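Local coordinates for protein DMATS type aromatic prenyltransferase (Streptomyces coelicolor, PDB 6ZS0) that probably transfers a dimethylallyl group from its diphosphate to C5 of the indole ring of tryptophan, as a bacterial ABBA-fold aromatic prenyltransferase, at residues 233-236 / 237-241. Sequence-based numbering, arbitrary orientation.
Sequences EGFF and RTAAG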
ATOM      1  N   GLU A 233      -4.940 -12.197 -16.540  1.00 25.48           N
ATOM      2  CA  GLU A 233      -5.267 -13.609 -16.208  1.00 26.30           C
ATOM      3  C   GLU A 233      -3.992 -14.355 -15.835  1.00 25.41           C
ATOM      4  O   GLU A 233      -4.027 -15.110 -14.871  1.00 24.29           O
ATOM      5  CB  GLU A 233      -5.977 -14.333 -17.356  1.00 28.49           C
ATOM      6  CG  GLU A 233      -7.383 -13.830 -17.582  1.00 29.78           C
ATOM      7  CD  GLU A 233      -8.349 -14.842 -18.160  1.00 32.03           C
ATOM      8  OE1 GLU A 233      -8.194 -16.058 -17.862  1.00 34.99           O
ATOM      9  OE2 GLU A 233      -9.279 -14.417 -18.878  1.00 33.47           O
ATOM     10  N   GLY A 234      -2.915 -14.148 -16.594  1.00 25.36           N
ATOM     11  CA  GLY A 234      -1.617 -14.781 -16.325  1.00 26.10           C
ATOM     12  C   GLY A 234      -1.121 -14.409 -14.940  1.00 24.67           C
ATOM     13  O   GLY A 234      -0.672 -15.292 -14.194  1.00 25.16           O
ATOM     14  N   PHE A 235      -1.232 -13.140 -14.594  1.00 23.81           N
ATOM     15  CA  PHE A 235      -0.732 -12.627 -13.307  1.00 22.56           C
ATOM     16  C   PHE A 235      -1.598 -13.241 -12.210  1.00 21.16           C
ATOM     17  O   PHE A 235      -1.045 -13.742 -11.216  1.00 21.44           O
ATOM     18  CB  PHE A 235      -0.766 -11.108 -13.276  1.00 22.36           C
ATOM     19  CG  PHE A 235      -0.679 -10.544 -11.892  1.00 21.45           C
ATOM     20  CD1 PHE A 235       0.521 -10.577 -11.197  1.00 21.86           C
ATOM     21  CD2 PHE A 235      -1.790 -10.009 -11.282  1.00 20.87           C
ATOM     22  CE1 PHE A 235       0.591 -10.095  -9.903  1.00 21.30           C
ATOM     23  CE2 PHE A 235      -1.697  -9.484 -10.008  1.00 20.34           C
ATOM     24  CZ  PHE A 235      -0.510  -9.527  -9.327  1.00 20.42           C
ATOM     25  N   PHE A 236      -2.915 -13.187 -12.383  1.00 20.83           N
ATOM     26  CA  PHE A 236      -3.874 -13.768 -11.409  1.00 20.60           C
ATOM     27  C   PHE A 236      -3.451 -15.215 -11.108  1.00 21.27           C
ATOM     28  O   PHE A 236      -3.362 -15.606  -9.944  1.00 21.05           O
ATOM     29  CB  PHE A 236      -5.309 -13.679 -11.925  1.00 20.53           C
ATOM     30  CG  PHE A 236      -6.344 -14.310 -11.018  1.00 20.04           C
ATOM     31  CD1 PHE A 236      -7.187 -13.536 -10.223  1.00 20.09           C
ATOM     32  CD2 PHE A 236      -6.532 -15.680 -11.014  1.00 20.61           C
ATOM     33  CE1 PHE A 236      -8.149 -14.140  -9.416  1.00 19.80           C
ATOM     34  CE2 PHE A 236      -7.468 -16.276 -10.186  1.00 20.68           C
ATOM     35  CZ  PHE A 236      -8.283 -15.499  -9.398  1.00 19.92           C
ATOM     36  N   ARG A 237      -3.207 -16.013 -12.143  1.00 23.46           N
ATOM     37  CA  ARG A 237      -2.919 -17.454 -11.962  1.00 25.14           C
ATOM     38  C   ARG A 237      -1.549 -17.658 -11.315  1.00 24.79           C
ATOM     39  O   ARG A 237      -1.437 -18.548 -10.451  1.00 25.17           O
ATOM     40  CB  ARG A 237      -3.016 -18.186 -13.303  1.00 27.80           C
ATOM     41  CG  ARG A 237      -4.431 -18.237 -13.854  1.00 29.58           C
ATOM     42  CD  ARG A 237      -4.575 -19.247 -14.971  1.00 32.33           C
ATOM     43  NE  ARG A 237      -5.984 -19.599 -15.107  1.00 34.21           N
ATOM     44  CZ  ARG A 237      -6.853 -19.008 -15.921  1.00 35.13           C
ATOM     45  NH1 ARG A 237      -6.469 -18.027 -16.727  1.00 37.06           N
ATOM     46  NH2 ARG A 237      -8.114 -19.400 -15.926  1.00 36.20           N
ATOM     47  N   THR A 238      -0.541 -16.882 -11.706  1.00 24.82           N
ATOM     48  CA  THR A 238       0.824 -17.013 -11.140  1.00 25.30           C
ATOM     49  C   THR A 238       0.778 -16.667  -9.652  1.00 24.20           C
ATOM     50  O   THR A 238       1.362 -17.405  -8.861  1.00 25.49           O
ATOM     51  CB  THR A 238       1.848 -16.157 -11.884  1.00 26.38           C
ATOM     52  OG1 THR A 238       1.862 -16.589 -13.248  1.00 27.91           O
ATOM     53  CG2 THR A 238       3.237 -16.254 -11.284  1.00 26.95           C
ATOM     54  N   ALA A 239       0.112 -15.579  -9.298  1.00 23.40           N
ATOM     55  CA  ALA A 239       0.134 -15.029  -7.926  1.00 22.78           C
ATOM     56  C   ALA A 239      -0.656 -15.952  -7.001  1.00 22.95           C
ATOM     57  O   ALA A 239      -0.217 -16.223  -5.891  1.00 22.66           O
ATOM     58  CB  ALA A 239      -0.427 -13.625  -7.930  1.00 22.03           C
ATOM     59  N   ALA A 240      -1.810 -16.404  -7.457  1.00 23.28           N
ATOM     60  CA  ALA A 240      -2.799 -17.082  -6.598  1.00 24.67           C
ATOM     61  C   ALA A 240      -2.431 -18.552  -6.378  1.00 26.16           C
ATOM     62  O   ALA A 240      -2.866 -19.090  -5.371  1.00 27.29           O
ATOM     63  CB  ALA A 240      -4.159 -16.908  -7.184  1.00 24.85           C
ATOM     64  N   GLY A 241      -1.661 -19.188  -7.269  1.00 28.26           N
ATOM     65  CA  GLY A 241      -1.356 -20.624  -7.127  1.00 30.64           C
ATOM     66  C   GLY A 241      -2.641 -21.405  -6.809  1.00 32.68           C
ATOM     67  O   GLY A 241      -3.534 -21.447  -7.665  1.00 31.99           O
TER
HETATM   68  O   HOH W   1     -10.366 -17.973 -17.088  1.00 48.59           O
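Arg237 lies alongside Glu233, which precedes it by one helical turn, both side chains running the same way, which brings one edge of the guanidinium to the carboxylate. Their salt bridge is single: Arg237 NH1 reaches Glu233 OE1 at 2.9 Å through the anti lone pair, the one directed away from OE2, and the two flat groups are turned 40° from each other. A water closes a small ring on the same oxygen, donating to Glu233 OE1 and accepting from Arg237 NH2 in the guanidinium plane. In both residues CG stands anti to the carbonyl carbon (chi1 -68° in Arg237, nearly the same in Glu233), which sends the chains back along the helix surface; the aliphatic part of Arg237 passes over Glu233 O, CG at 3.3 Å. A weak, long ion pair links Arg237 NE to Asp245. The pairing of Glu233 with Arg237 is an i to i+4 contact in the last turns of helix 229-240, one of the helices packed around the ten-stranded antiparallel barrel of the ABBA prenyltransferase fold. Gly234 O takes two donors, Thr238 N and, at 3.0 Å, Thr238 OG1, from opposite faces of its carbonyl plane, the hydroxyl well above that plane and not on a lone pair; OG1 stands beside its own backbone N, which turns it back onto the preceding turn. Thr238 also packs on helix 284-297. On the buried side, Ala239 CB sits over one face of the Phe235 ring near its rim, 4.2 Å from CE1. That ring leans on Leu273 and Ile275 of the barrel strand 270-275, whereas Phe236 packs against Ala214, Ala217 and Leu249. At Gly241 a positive phi turns the chain out of the helix, with Gly241 N still bonded to Arg237 O at 3.3 Å.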